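Local coordinates for periplasmic binding protein (Veillonella parvula, PDB 4OVK) that probably binds a solute in the periplasm and delivers it to an ABC transporter, at residues I140-L143 with G144-D148; D245-Q249 with D250-G254. All blocks are in the same frame, centred on the assembly; numbering follows the deposited sequence.

Contact 1: I140-L143 with G144-D148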
ATOM      1  N   ILE A 140       4.346  -8.308  -9.556  1.00 14.94           N
ATOM      2  CA  ILE A 140       4.107  -7.476 -10.735  1.00 14.31           C
ATOM      3  C   ILE A 140       4.613  -8.163 -12.012  1.00 13.61           C
ATOM      4  O   ILE A 140       3.951  -8.139 -13.055  1.00 12.12           O
ATOM      5  CB  ILE A 140       4.731  -6.085 -10.557  1.00 14.74           C
ATOM      6  CG1 ILE A 140       3.896  -5.298  -9.549  1.00 18.17           C
ATOM      7  CG2 ILE A 140       4.807  -5.354 -11.880  1.00 14.80           C
ATOM      8  CD1 ILE A 140       4.600  -4.082  -8.996  1.00 19.90           C
ATOM      9  N   ARG A 141       5.780  -8.788 -11.918  1.00 16.26           N
ATOM     10  CA  ARG A 141       6.384  -9.443 -13.074  1.00 16.24           C
ATOM     11  C   ARG A 141       5.483 -10.584 -13.538  1.00 16.17           C
ATOM     12  O   ARG A 141       5.216 -10.741 -14.741  1.00 15.21           O
ATOM     13  CB  ARG A 141       7.786  -9.928 -12.735  1.00 18.08           C
ATOM     14  CG  ARG A 141       8.533 -10.519 -13.925  1.00 20.19           C
ATOM     15  CD  ARG A 141      10.014 -10.637 -13.639  1.00 22.71           C
ATOM     16  NE  ARG A 141      10.688  -9.343 -13.688  1.00 22.60           N
ATOM     17  CZ  ARG A 141      11.686  -8.966 -12.892  1.00 26.74           C
ATOM     18  NH1 ARG A 141      12.217  -7.761 -13.039  1.00 28.64           N
ATOM     19  NH2 ARG A 141      12.156  -9.767 -11.940  1.00 32.17           N
ATOM     20  N   LEU A 142       4.996 -11.356 -12.568  1.00 15.52           N
ATOM     21  CA  LEU A 142       4.042 -12.429 -12.826  1.00 15.73           C
ATOM     22  C   LEU A 142       2.775 -11.897 -13.499  1.00 14.35           C
ATOM     23  O   LEU A 142       2.316 -12.461 -14.507  1.00 15.62           O
ATOM     24  CB  LEU A 142       3.715 -13.157 -11.510  1.00 16.86           C
ATOM     25  CG  LEU A 142       2.574 -14.189 -11.482  1.00 19.98           C
ATOM     26  CD1 LEU A 142       2.870 -15.354 -12.400  1.00 22.58           C
ATOM     27  CD2 LEU A 142       2.357 -14.703 -10.075  1.00 22.32           C
ATOM     28  N   LEU A 143       2.199 -10.817 -12.959  1.00 13.14           N
ATOM     29  CA  LEU A 143       1.021 -10.209 -13.579  1.00 13.79           C
ATOM     30  C   LEU A 143       1.277  -9.778 -15.026  1.00 12.65           C
ATOM     31  O   LEU A 143       0.396  -9.884 -15.880  1.00 14.24           O
ATOM     32  CB  LEU A 143       0.529  -9.026 -12.750  1.00 14.11           C
ATOM     33  CG  LEU A 143      -0.148  -9.420 -11.445  1.00 15.27           C
ATOM     34  CD1 LEU A 143      -0.430  -8.151 -10.646  1.00 16.81           C
ATOM     35  CD2 LEU A 143      -1.418 -10.219 -11.700  1.00 17.97           C
ATOM     36  N   GLY A 144       2.474  -9.276 -15.296  1.00 13.00           N
ATOM     37  CA  GLY A 144       2.856  -8.906 -16.647  1.00 13.37           C
ATOM     38  C   GLY A 144       2.785 -10.068 -17.623  1.00 13.82           C
ATOM     39  O   GLY A 144       2.373  -9.902 -18.761  1.00 15.71           O
ATOM     40  N   LYS A 145       3.166 -11.256 -17.164  1.00 13.77           N
ATOM     41  CA  LYS A 145       3.105 -12.462 -17.999  1.00 16.33           C
ATOM     42  C   LYS A 145       1.659 -12.922 -18.162  1.00 14.49           C
ATOM     43  O   LYS A 145       1.239 -13.293 -19.244  1.00 18.80           O
ATOM     44  CB  LYS A 145       3.943 -13.576 -17.384  1.00 20.94           C
ATOM     45  CG  LYS A 145       5.430 -13.303 -17.486  1.00 28.09           C
ATOM     46  CD  LYS A 145       6.261 -14.570 -17.439  1.00 37.01           C
ATOM     47  CE  LYS A 145       7.741 -14.250 -17.606  1.00 42.02           C
ATOM     48  NZ  LYS A 145       8.201 -13.263 -16.596  1.00 34.63           N
ATOM     49  N   ILE A 146       0.894 -12.861 -17.086  1.00 14.10           N
ATOM     50  CA  ILE A 146      -0.524 -13.236 -17.136  1.00 15.06           C
ATOM     51  C   ILE A 146      -1.317 -12.330 -18.084  1.00 15.12           C
ATOM     52  O   ILE A 146      -2.080 -12.801 -18.933  1.00 16.28           O
ATOM     53  CB  ILE A 146      -1.137 -13.219 -15.730  1.00 15.22           C
ATOM     54  CG1 ILE A 146      -0.537 -14.369 -14.909  1.00 16.46           C
ATOM     55  CG2 ILE A 146      -2.664 -13.313 -15.797  1.00 15.02           C
ATOM     56  CD1 ILE A 146      -0.837 -14.306 -13.437  1.00 16.74           C
ATOM     57  N   LEU A 147      -1.105 -11.028 -17.942  1.00 13.83           N
ATOM     58  CA  LEU A 147      -1.850 -10.023 -18.688  1.00 15.47           C
ATOM     59  C   LEU A 147      -1.265  -9.696 -20.062  1.00 15.61           C
ATOM     60  O   LEU A 147      -1.837  -8.888 -20.780  1.00 16.58           O
ATOM     61  CB  LEU A 147      -1.900  -8.733 -17.864  1.00 16.65           C
ATOM     62  CG  LEU A 147      -2.653  -8.827 -16.544  1.00 18.33           C
ATOM     63  CD1 LEU A 147      -2.319  -7.637 -15.652  1.00 19.78           C
ATOM     64  CD2 LEU A 147      -4.127  -8.916 -16.860  1.00 24.37           C
ATOM     65  N   ASP A 148      -0.131 -10.309 -20.422  1.00 16.23           N
ATOM     66  CA  ASP A 148       0.644  -9.923 -21.605  1.00 17.30           C
ATOM     67  C   ASP A 148       0.921  -8.416 -21.646  1.00 17.15           C
ATOM     68  O   ASP A 148       0.701  -7.755 -22.667  1.00 16.13           O
ATOM     69  CB  ASP A 148      -0.038 -10.403 -22.887  1.00 19.97           C
ATOM     70  CG  ASP A 148       0.105 -11.891 -23.080  1.00 26.08           C
ATOM     71  OD1 ASP A 148       1.257 -12.359 -23.187  1.00 41.22           O
ATOM     72  OD2 ASP A 148      -0.917 -12.597 -23.128  1.00 37.69           O
TER
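L142 sends CG anti to its own backbone N (chi1 171°), while I146, one turn on, holds CG1 anti to its carbonyl carbon (chi1 -69°). These torsions lean the two branches toward one another along the same helix face. I146 CD1 settles against L142 CG at 3.9 Å, with L142 CD1 at a similar distance, and the two side chains cross at a slant. I146 CG1 also lies over the backbone, 3.5 Å from L142 O. That oxygen takes the I146 N-H at 3.0 Å in a nearly straight bond (163°), and K145 N adds a weak bond to it.

L147 turns back in the same manner over the preceding turn. Its CB is 3.2 Å from L143 O, which accepts L147 N at 2.8 Å. L147 CD1 reaches L143 CB at 4.3 Å.

The residues form the C-terminal part of helix 133-147, which follows strand 125-128 of a four-stranded parallel sheet. The apolar side chains seat the helix in the fold: L142 and I146 rest on I128 and V126 of that strand, and L143 and L147 face helix 41-49 through W41, V45 and V48.

On the more exposed side, R141 and K145 run side by side in the same direction. K145 NZ comes to 3.8 Å from R141 CG, but the charged ends stay apart, with R141 NE 5.5 Å from K145 NZ. R141 is instead drawn to E154 of helix 150-170 in a salt bridge, which probably offsets the like charge. At the helix end D148 takes positive phi. K15 NZ forms a salt bridge with D148 OD2 there and donates hydrogen bonds to K145 O and I146 O.

Contact 2: D245-Q249 with D250-G254; sequences DDIYQ and DKLEG
K251 and D246 meet aslant, the lysine lying extended across the base of the aspartate. K251 CG is anti to its carbonyl carbon (chi1 -57°), and the straight chain beyond it runs back along the helix end. K251 CD lies 3.8 Å from D246 CA. The ammonium then meets D246 OD1 nearly in line with its C-O bond, and K251 NZ to D246 OD1 is a salt bridge of 3.2 Å. The other carboxylate oxygen, OD2, takes the backbone N-H of R243, so both oxygens of D246 are engaged. An alanine in place of D246 would probably leave the K251 ammonium without its mate and the R243 N-H without this acceptor.

Q249 runs alongside K251 in the same direction, with Q249 CB 4.0 Å from K251 CE. On a more buried side, I247 and L252 approach at an angle and touch through their CD1 methyls, 3.7 Å apart. W257 and V263 also pack on I247.

D250 turns its carboxylate another way. OD1 accepts the backbone N-H of W257, and a water 2.8 Å from I247 O also lies within weak bonding reach of D250 OD2.

The backbone turns at the same place. K251 N bonds D246 O at 2.9 Å, almost straight (170°) and in the carbonyl plane. D250 N reaches I247 O at 3.1 Å from above the carbonyl plane. With D250 at positive phi as the C-prime residue, this pair of bonds is the Schellman motif that ends helix 244-248.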
ATOM      1  N   ASP A 245      -6.047  17.110  13.983  0.70 17.33           N
ATOM      2  CA  ASP A 245      -6.801  17.930  14.929  0.70 18.58           C
ATOM      3  C   ASP A 245      -7.376  17.116  16.106  0.70 18.41           C
ATOM      4  O   ASP A 245      -7.620  17.677  17.176  0.70 19.42           O
ATOM      5  CB  ASP A 245      -7.892  18.740  14.212  0.70 21.83           C
ATOM      6  CG  ASP A 245      -7.342  19.979  13.496  0.70 26.73           C
ATOM      7  OD1 ASP A 245      -6.153  20.333  13.681  0.70 33.80           O
ATOM      8  OD2 ASP A 245      -8.111  20.613  12.740  0.70 33.36           O
ATOM      9  N   ASP A 246      -7.549  15.803  15.933  1.00 17.41           N
ATOM     10  CA  ASP A 246      -7.959  14.926  17.060  1.00 18.18           C
ATOM     11  C   ASP A 246      -6.903  14.867  18.171  1.00 19.45           C
ATOM     12  O   ASP A 246      -7.228  14.777  19.366  1.00 21.14           O
ATOM     13  CB  ASP A 246      -8.243  13.506  16.562  1.00 19.77           C
ATOM     14  CG  ASP A 246      -9.363  13.459  15.514  1.00 20.12           C
ATOM     15  OD1 ASP A 246     -10.251  14.357  15.538  1.00 21.36           O
ATOM     16  OD2 ASP A 246      -9.355  12.526  14.668  1.00 20.41           O
ATOM     17  N   ILE A 247      -5.641  14.916  17.764  1.00 17.63           N
ATOM     18  CA  ILE A 247      -4.518  14.950  18.691  1.00 20.70           C
ATOM     19  C   ILE A 247      -4.329  16.376  19.231  1.00 19.91           C
ATOM     20  O   ILE A 247      -4.213  16.574  20.433  1.00 24.29           O
ATOM     21  CB  ILE A 247      -3.213  14.486  17.997  1.00 21.38           C
ATOM     22  CG1 ILE A 247      -3.286  13.021  17.538  1.00 23.21           C
ATOM     23  CG2 ILE A 247      -2.004  14.711  18.896  1.00 22.02           C
ATOM     24  CD1 ILE A 247      -3.420  11.986  18.629  1.00 25.92           C
ATOM     25  N   TYR A 248      -4.295  17.367  18.339  1.00 21.44           N
ATOM     26  CA  TYR A 248      -4.081  18.761  18.755  1.00 21.77           C
ATOM     27  C   TYR A 248      -5.123  19.251  19.767  1.00 21.18           C
ATOM     28  O   TYR A 248      -4.798  20.007  20.688  1.00 24.27           O
ATOM     29  CB  TYR A 248      -4.079  19.703  17.535  1.00 20.97           C
ATOM     30  CG  TYR A 248      -2.949  19.476  16.542  1.00 20.25           C
ATOM     31  CD1 TYR A 248      -1.652  19.196  16.971  1.00 20.48           C
ATOM     32  CD2 TYR A 248      -3.175  19.569  15.173  1.00 19.81           C
ATOM     33  CE1 TYR A 248      -0.625  18.995  16.060  1.00 22.17           C
ATOM     34  CE2 TYR A 248      -2.154  19.374  14.251  1.00 20.66           C
ATOM     35  CZ  TYR A 248      -0.883  19.086  14.696  1.00 20.46           C
ATOM     36  OH  TYR A 248       0.140  18.920  13.793  1.00 18.78           O
ATOM     37  N   GLN A 249      -6.375  18.822  19.596  1.00 21.41           N
ATOM     38  CA  GLN A 249      -7.463  19.234  20.485  1.00 23.82           C
ATOM     39  C   GLN A 249      -7.813  18.196  21.563  1.00 24.29           C
ATOM     40  O   GLN A 249      -8.852  18.306  22.219  1.00 26.42           O
ATOM     41  CB  GLN A 249      -8.698  19.568  19.662  1.00 26.80           C
ATOM     42  CG  GLN A 249      -8.474  20.649  18.614  1.00 30.30           C
ATOM     43  CD  GLN A 249      -9.784  21.204  18.074  1.00 39.35           C
ATOM     44  OE1 GLN A 249     -10.770  21.338  18.809  1.00 48.62           O
ATOM     45  NE2 GLN A 249      -9.801  21.532  16.789  1.00 44.56           N
ATOM     46  N   ASP A 250      -6.944  17.204  21.748  1.00 26.56           N
ATOM     47  CA  ASP A 250      -7.113  16.158  22.771  1.00 26.28           C
ATOM     48  C   ASP A 250      -8.544  15.644  22.826  1.00 24.40           C
ATOM     49  O   ASP A 250      -9.228  15.739  23.842  1.00 25.55           O
ATOM     50  CB  ASP A 250      -6.632  16.642  24.155  1.00 32.38           C
ATOM     51  CG  ASP A 250      -5.132  16.452  24.355  1.00 36.88           C
ATOM     52  OD1 ASP A 250      -4.621  15.314  24.162  1.00 33.91           O
ATOM     53  OD2 ASP A 250      -4.464  17.443  24.717  1.00 40.74           O
ATOM     54  N   LYS A 251      -8.987  15.108  21.697  1.00 22.62           N
ATOM     55  CA  LYS A 251     -10.308  14.515  21.593  1.00 22.63           C
ATOM     56  C   LYS A 251     -10.344  13.063  22.040  1.00 23.35           C
ATOM     57  O   LYS A 251     -11.424  12.482  22.111  1.00 29.29           O
ATOM     58  CB  LYS A 251     -10.795  14.608  20.159  1.00 20.76           C
ATOM     59  CG  LYS A 251     -10.837  16.027  19.615  1.00 19.26           C
ATOM     60  CD  LYS A 251     -11.456  16.024  18.226  1.00 18.42           C
ATOM     61  CE  LYS A 251     -11.174  17.305  17.469  1.00 21.25           C
ATOM     62  NZ  LYS A 251     -11.610  17.216  16.051  1.00 20.73           N
ATOM     63  N   LEU A 252      -9.188  12.480  22.349  1.00 23.44           N
ATOM     64  CA  LEU A 252      -9.105  11.038  22.613  1.00 23.68           C
ATOM     65  C   LEU A 252      -9.118  10.730  24.113  1.00 23.50           C
ATOM     66  O   LEU A 252      -8.214  11.152  24.856  1.00 29.47           O
ATOM     67  CB  LEU A 252      -7.861  10.452  21.954  1.00 23.66           C
ATOM     68  CG  LEU A 252      -7.719  10.771  20.465  1.00 25.47           C
ATOM     69  CD1 LEU A 252      -6.426  10.191  19.907  1.00 25.94           C
ATOM     70  CD2 LEU A 252      -8.936  10.289  19.685  1.00 25.23           C
ATOM     71  N   GLU A 253     -10.148   9.998  24.547  1.00 28.10           N
ATOM     72  CA  GLU A 253     -10.348   9.672  25.967  1.00 34.49           C
ATOM     73  C   GLU A 253      -9.179   8.908  26.560  1.00 34.17           C
ATOM     74  O   GLU A 253      -8.674   7.971  25.943  1.00 40.47           O
ATOM     75  CB  GLU A 253     -11.624   8.844  26.174  1.00 44.32           C
ATOM     76  CG  GLU A 253     -12.814   9.646  26.668  1.00 53.71           C
ATOM     77  CD  GLU A 253     -14.032   8.777  26.894  1.00 53.01           C
ATOM     78  OE1 GLU A 253     -14.184   8.226  28.006  1.00 71.32           O
ATOM     79  OE2 GLU A 253     -14.829   8.652  25.952  1.00 44.39           O
ATOM     80  N   GLY A 254      -8.762   9.315  27.760  1.00 35.32           N
ATOM     81  CA  GLY A 254      -7.646   8.674  28.470  1.00 37.60           C
ATOM     82  C   GLY A 254      -6.251   9.022  27.964  1.00 36.93           C
ATOM     83  O   GLY A 254      -5.263   8.432  28.410  1.00 42.79           O
TER
HETATM   84  O   HOH W   1      -2.764  17.906  22.493  1.00 37.62           O

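How the contacts relate
After strands 14-18 and 24-28, the chain builds the parallel sheet of strands 34-36, 55-57, 104-108 and 125-128. Contact 1 comes next, in the last turns of helix 133-147, shortly before helix 150-170. The chain then enters the second parallel sheet, and contact 2 follows its strand 233-236, where helix 244-248 gives way to the loop before helix 261-264. Each contact joins two consecutive segments through residues three to five apart, so neither closes a long loop. They lie in series, without nesting or crossing. The centres of contacts 1 and 2 are about 46 Å apart, on opposite sides of the chain's centre. Contact 1 belongs with the first sheet and contact 2 with the second.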